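Local structure of clavulanic acid biosynthesis oligopeptide binding protein 2 (Streptomyces clavuligerus, 2WOL) at residues Trp57-Tyr70 against Phe183-Val195. The protein probably binds oligopeptides as an extracellular solute-binding protein of family 5 and belongs to the clavulanic acid biosynthetic pathway. Sequence-based numbering, arbitrary orientation.
Sequences WLLQRLLNRTLMAY and FDHLMAQPCAAPV
Tyr70 and His185 share a direct hydrogen bond across this buried contact, 2.8 Å from Tyr70 OH to His185 ND1, in the plane of the imidazole and at its edge; the two rings meet rim to rim with planes 45° apart. Beside the tyrosine ring, Ala188 is small enough to fit close to the strand: its CB lies 3.7 Å from Tyr70 CE1, and its CA-H points at Met68 O (CA to O 3.1 Å). Thr66, whose OG1 stands between backbone N and carbonyl carbon (chi1 44°), sends its two branches to different partners. OG1 donates to Met68 O and accepts a hydrogen bond from a water that also donates to Ala188 O, while CG2 packs 3.7 Å from Ala193 CB. Further along, Pro190 offers a rigid apolar ring, CG to Trp57 CD1 at 3.6 Å and CB to the aliphatic part of Gln60, whose OE1 receives a straight bond (173°) from Asn64 ND2. In the second shell, Arg61, salt-bridged to Asp552, grips Tyr70 O through NH1 at 2.7 Å. A second water joins Leu67 N to Met187 O and Ala192 O. Helix 54-63 and strand 68-69 thus pack on Ala188 and the 3-10 segment 190-192, joining apolar contacts to water-bridged backbone groups and a side-chain Tyr-His bond.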
loop_
_atom_site.group_PDB
_atom_site.type_symbol
_atom_site.label_atom_id
_atom_site.label_comp_id
_atom_site.label_asym_id
_atom_site.label_seq_id
_atom_site.Cartn_x
_atom_site.Cartn_y
_atom_site.Cartn_z
ATOM N N TRP A 57 -8.389 -1.536 -4.237
ATOM C CA TRP A 57 -7.675 -0.860 -5.328
ATOM C C TRP A 57 -7.425 -1.850 -6.465
ATOM O O TRP A 57 -7.575 -1.521 -7.641
ATOM C CB TRP A 57 -6.344 -0.272 -4.859
ATOM C CG TRP A 57 -6.465 0.769 -3.788
ATOM C CD1 TRP A 57 -7.582 1.483 -3.454
ATOM C CD2 TRP A 57 -5.422 1.218 -2.905
ATOM N NE1 TRP A 57 -7.301 2.349 -2.424
ATOM C CE2 TRP A 57 -5.984 2.207 -2.066
ATOM C CE3 TRP A 57 -4.068 0.877 -2.740
ATOM C CZ2 TRP A 57 -5.242 2.863 -1.075
ATOM C CZ3 TRP A 57 -3.323 1.537 -1.752
ATOM C CH2 TRP A 57 -3.920 2.515 -0.931
ATOM N N LEU A 58 -7.052 -3.071 -6.091
ATOM C CA LEU A 58 -6.827 -4.149 -7.042
ATOM C C LEU A 58 -8.114 -4.500 -7.798
ATOM O O LEU A 58 -8.104 -4.650 -9.021
ATOM C CB LEU A 58 -6.289 -5.364 -6.281
ATOM C CG LEU A 58 -5.815 -6.599 -7.037
ATOM C CD1 LEU A 58 -4.501 -6.304 -7.760
ATOM C CD2 LEU A 58 -5.654 -7.730 -6.040
ATOM N N LEU A 59 -9.219 -4.614 -7.062
ATOM C CA LEU A 59 -10.530 -4.874 -7.656
ATOM C C LEU A 59 -10.982 -3.734 -8.572
ATOM O O LEU A 59 -11.667 -3.963 -9.572
ATOM C CB LEU A 59 -11.564 -5.108 -6.555
ATOM C CG LEU A 59 -12.995 -5.455 -6.960
ATOM C CD1 LEU A 59 -13.069 -6.829 -7.611
ATOM C CD2 LEU A 59 -13.885 -5.384 -5.740
ATOM N N GLN A 60 -10.606 -2.506 -8.223
ATOM C CA GLN A 60 -10.955 -1.341 -9.033
ATOM C C GLN A 60 -10.373 -1.383 -10.447
ATOM O O GLN A 60 -10.878 -0.712 -11.349
ATOM C CB GLN A 60 -10.575 -0.041 -8.314
ATOM C CG GLN A 60 -11.621 0.397 -7.287
ATOM C CD GLN A 60 -12.927 0.860 -7.916
ATOM O OE1 GLN A 60 -13.007 1.099 -9.123
ATOM N NE2 GLN A 60 -13.955 0.996 -7.090
ATOM N N ARG A 61 -9.327 -2.180 -10.648
ATOM C CA ARG A 61 -8.766 -2.350 -11.990
ATOM C C ARG A 61 -9.772 -3.019 -12.943
ATOM O O ARG A 61 -9.660 -2.883 -14.157
ATOM C CB ARG A 61 -7.435 -3.111 -11.940
ATOM C CG ARG A 61 -6.279 -2.244 -11.459
ATOM C CD ARG A 61 -5.052 -3.052 -11.049
ATOM N NE ARG A 61 -4.398 -3.779 -12.146
ATOM C CZ ARG A 61 -3.616 -3.227 -13.075
ATOM N NH1 ARG A 61 -3.410 -1.913 -13.112
ATOM N NH2 ARG A 61 -3.051 -3.999 -13.994
ATOM N N LEU A 62 -10.754 -3.726 -12.387
ATOM C CA LEU A 62 -11.834 -4.317 -13.191
ATOM C C LEU A 62 -12.988 -3.353 -13.441
ATOM O O LEU A 62 -13.697 -3.468 -14.446
ATOM C CB LEU A 62 -12.399 -5.565 -12.506
ATOM C CG LEU A 62 -11.540 -6.830 -12.448
ATOM C CD1 LEU A 62 -10.586 -6.801 -11.258
ATOM C CD2 LEU A 62 -12.436 -8.052 -12.364
ATOM N N LEU A 63 -13.183 -2.420 -12.508
ATOM C CA LEU A 63 -14.377 -1.571 -12.475
ATOM C C LEU A 63 -14.201 -0.197 -13.105
ATOM O O LEU A 63 -15.136 0.337 -13.703
ATOM C CB LEU A 63 -14.853 -1.403 -11.029
ATOM C CG LEU A 63 -15.393 -2.641 -10.314
ATOM C CD1 LEU A 63 -15.549 -2.346 -8.832
ATOM C CD2 LEU A 63 -16.714 -3.083 -10.925
ATOM N N ASN A 64 -13.023 0.394 -12.952
ATOM C CA ASN A 64 -12.818 1.759 -13.410
ATOM C C ASN A 64 -11.457 1.976 -14.021
ATOM O O ASN A 64 -10.441 1.545 -13.473
ATOM C CB ASN A 64 -13.045 2.753 -12.270
ATOM C CG ASN A 64 -14.509 2.899 -11.911
ATOM O OD1 ASN A 64 -15.306 3.416 -12.700
ATOM N ND2 ASN A 64 -14.879 2.429 -10.724
ATOM N N ARG A 65 -11.444 2.646 -15.165
ATOM C CA ARG A 65 -10.203 3.049 -15.794
ATOM C C ARG A 65 -9.740 4.384 -15.220
ATOM O O ARG A 65 -10.513 5.102 -14.584
ATOM C CB ARG A 65 -10.382 3.134 -17.307
ATOM C CG ARG A 65 -10.771 1.810 -17.949
ATOM C CD ARG A 65 -10.960 1.959 -19.445
ATOM N NE ARG A 65 -9.713 2.287 -20.126
ATOM C CZ ARG A 65 -9.579 2.366 -21.448
ATOM N NH1 ARG A 65 -10.619 2.146 -22.239
ATOM N NH2 ARG A 65 -8.402 2.667 -21.979
ATOM N N THR A 66 -8.469 4.699 -15.443
ATOM C CA THR A 66 -7.854 5.920 -14.938
ATOM C C THR A 66 -6.986 6.496 -16.056
ATOM O O THR A 66 -6.785 5.835 -17.077
ATOM C CB THR A 66 -7.004 5.630 -13.678
ATOM O OG1 THR A 66 -6.225 4.447 -13.898
ATOM C CG2 THR A 66 -7.896 5.398 -12.461
ATOM N N LEU A 67 -6.485 7.716 -15.891
ATOM C CA LEU A 67 -5.622 8.312 -16.919
ATOM C C LEU A 67 -4.411 7.427 -17.173
ATOM O O LEU A 67 -4.068 7.135 -18.330
ATOM C CB LEU A 67 -5.183 9.727 -16.531
ATOM C CG LEU A 67 -6.244 10.827 -16.625
ATOM C CD1 LEU A 67 -5.730 12.093 -15.968
ATOM C CD2 LEU A 67 -6.642 11.099 -18.071
ATOM N N MET A 68 -3.782 7.006 -16.077
ATOM C CA MET A 68 -2.628 6.115 -16.093
ATOM C C MET A 68 -2.985 4.880 -15.283
ATOM O O MET A 68 -3.826 4.949 -14.395
ATOM C CB MET A 68 -1.417 6.799 -15.457
ATOM C CG MET A 68 -1.045 8.134 -16.092
ATOM S SD MET A 68 -0.414 7.942 -17.775
ATOM C CE MET A 68 1.130 7.082 -17.466
ATOM N N ALA A 69 -2.355 3.751 -15.585
ATOM C CA ALA A 69 -2.584 2.526 -14.817
ATOM C C ALA A 69 -1.318 1.700 -14.758
ATOM O O ALA A 69 -0.489 1.768 -15.664
ATOM C CB ALA A 69 -3.718 1.709 -15.428
ATOM N N TYR A 70 -1.159 0.915 -13.698
ATOM C CA TYR A 70 -0.037 -0.017 -13.660
ATOM C C TYR A 70 -0.236 -1.070 -14.746
ATOM O O TYR A 70 -1.321 -1.637 -14.874
ATOM C CB TYR A 70 0.160 -0.599 -12.252
ATOM C CG TYR A 70 0.462 0.516 -11.281
ATOM C CD1 TYR A 70 -0.546 1.070 -10.493
ATOM C CD2 TYR A 70 1.741 1.071 -11.206
ATOM C CE1 TYR A 70 -0.283 2.126 -9.631
ATOM C CE2 TYR A 70 2.017 2.135 -10.349
ATOM C CZ TYR A 70 0.993 2.658 -9.567
ATOM O OH TYR A 70 1.239 3.714 -8.718
ATOM N N PHE A 183 3.554 12.213 -10.121
ATOM C CA PHE A 183 2.142 12.502 -10.394
ATOM C C PHE A 183 1.396 11.422 -11.199
ATOM O O PHE A 183 0.206 11.186 -10.963
ATOM C CB PHE A 183 1.964 13.886 -11.023
ATOM C CG PHE A 183 0.576 14.444 -10.869
ATOM C CD1 PHE A 183 0.144 14.947 -9.640
ATOM C CD2 PHE A 183 -0.303 14.463 -11.946
ATOM C CE1 PHE A 183 -1.134 15.452 -9.485
ATOM C CE2 PHE A 183 -1.587 14.981 -11.804
ATOM C CZ PHE A 183 -2.001 15.475 -10.575
ATOM N N ASP A 184 2.082 10.757 -12.132
ATOM C CA ASP A 184 1.455 9.661 -12.884
ATOM C C ASP A 184 0.907 8.580 -11.937
ATOM O O ASP A 184 -0.092 7.922 -12.236
ATOM C CB ASP A 184 2.446 9.005 -13.854
ATOM C CG ASP A 184 2.515 9.696 -15.217
ATOM O OD1 ASP A 184 1.656 10.552 -15.547
ATOM O OD2 ASP A 184 3.442 9.348 -15.979
ATOM N N HIS A 185 1.584 8.392 -10.806
ATOM C CA HIS A 185 1.149 7.426 -9.796
ATOM C C HIS A 185 -0.169 7.835 -9.165
ATOM O O HIS A 185 -1.051 6.998 -8.960
ATOM C CB HIS A 185 2.211 7.246 -8.716
ATOM C CG HIS A 185 3.428 6.524 -9.193
ATOM N ND1 HIS A 185 3.551 5.153 -9.129
ATOM C CD2 HIS A 185 4.571 6.981 -9.756
ATOM C CE1 HIS A 185 4.723 4.796 -9.624
ATOM N NE2 HIS A 185 5.362 5.886 -10.011
ATOM N N LEU A 186 -0.307 9.126 -8.874
ATOM C CA LEU A 186 -1.554 9.643 -8.320
ATOM C C LEU A 186 -2.697 9.496 -9.316
ATOM O O LEU A 186 -3.835 9.243 -8.924
ATOM C CB LEU A 186 -1.399 11.098 -7.872
ATOM C CG LEU A 186 -0.310 11.405 -6.834
ATOM C CD1 LEU A 186 -0.445 12.842 -6.360
ATOM C CD2 LEU A 186 -0.319 10.440 -5.636
ATOM N N MET A 187 -2.379 9.619 -10.603
ATOM C CA MET A 187 -3.382 9.480 -11.652
ATOM C C MET A 187 -3.742 8.024 -11.935
ATOM O O MET A 187 -4.637 7.754 -12.735
ATOM C CB MET A 187 -2.928 10.192 -12.929
ATOM C CG MET A 187 -2.879 11.714 -12.812
ATOM S SD MET A 187 -4.460 12.467 -12.356
ATOM C CE MET A 187 -4.326 12.643 -10.580
ATOM N N ALA A 188 -3.042 7.098 -11.277
ATOM C CA ALA A 188 -3.296 5.665 -11.415
ATOM C C ALA A 188 -4.153 5.121 -10.272
ATOM O O ALA A 188 -4.486 3.934 -10.249
ATOM C CB ALA A 188 -1.971 4.897 -11.503
ATOM N N GLN A 189 -4.517 5.998 -9.339
ATOM C CA GLN A 189 -5.290 5.605 -8.162
ATOM C C GLN A 189 -6.793 5.759 -8.414
ATOM O O GLN A 189 -7.199 6.663 -9.139
ATOM C CB GLN A 189 -4.838 6.412 -6.936
ATOM C CG GLN A 189 -3.307 6.403 -6.698
ATOM C CD GLN A 189 -2.686 5.004 -6.702
ATOM O OE1 GLN A 189 -1.593 4.787 -7.252
ATOM N NE2 GLN A 189 -3.375 4.054 -6.086
ATOM N N PRO A 190 -7.621 4.861 -7.842
ATOM C CA PRO A 190 -9.071 4.916 -8.106
ATOM C C PRO A 190 -9.776 6.222 -7.716
ATOM O O PRO A 190 -10.838 6.525 -8.266
ATOM C CB PRO A 190 -9.632 3.719 -7.325
ATOM C CG PRO A 190 -8.553 3.315 -6.374
ATOM C CD PRO A 190 -7.253 3.713 -6.993
ATOM N N CYS A 191 -9.201 6.999 -6.799
ATOM C CA CYS A 191 -9.782 8.303 -6.470
ATOM C C CYS A 191 -9.659 9.309 -7.625
ATOM O O CYS A 191 -10.276 10.372 -7.588
ATOM C CB CYS A 191 -9.212 8.867 -5.158
ATOM S SG CYS A 191 -7.486 9.347 -5.198
ATOM N N ALA A 192 -8.870 8.965 -8.645
ATOM C CA ALA A 192 -8.732 9.791 -9.845
ATOM C C ALA A 192 -9.425 9.186 -11.076
ATOM O O ALA A 192 -9.336 9.741 -12.176
ATOM C CB ALA A 192 -7.266 10.077 -10.132
ATOM N N ALA A 193 -10.111 8.058 -10.893
ATOM C CA ALA A 193 -10.963 7.493 -11.947
ATOM C C ALA A 193 -12.152 8.422 -12.205
ATOM O O ALA A 193 -12.786 8.894 -11.261
ATOM C CB ALA A 193 -11.446 6.104 -11.566
ATOM N N PRO A 194 -12.470 8.678 -13.488
ATOM C CA PRO A 194 -13.502 9.675 -13.776
ATOM C C PRO A 194 -14.857 9.358 -13.149
ATOM O O PRO A 194 -15.281 8.201 -13.107
ATOM C CB PRO A 194 -13.592 9.664 -15.312
ATOM C CG PRO A 194 -12.959 8.382 -15.739
ATOM C CD PRO A 194 -11.911 8.087 -14.716
ATOM N N VAL A 195 -15.512 10.408 -12.655
ATOM C CA VAL A 195 -16.866 10.327 -12.123
ATOM C C VAL A 195 -17.631 11.464 -12.787
ATOM O O VAL A 195 -17.272 12.628 -12.605
ATOM C CB VAL A 195 -16.897 10.520 -10.585
ATOM C CG1 VAL A 195 -18.327 10.631 -10.083
ATOM C CG2 VAL A 195 -16.183 9.373 -9.875
HETATM O O HOH W 1 -14.555 5.764 -14.095
HETATM O O HOH W 2 -5.985 2.362 -12.151
HETATM O O HOH W 3 -7.020 9.273 -13.554
#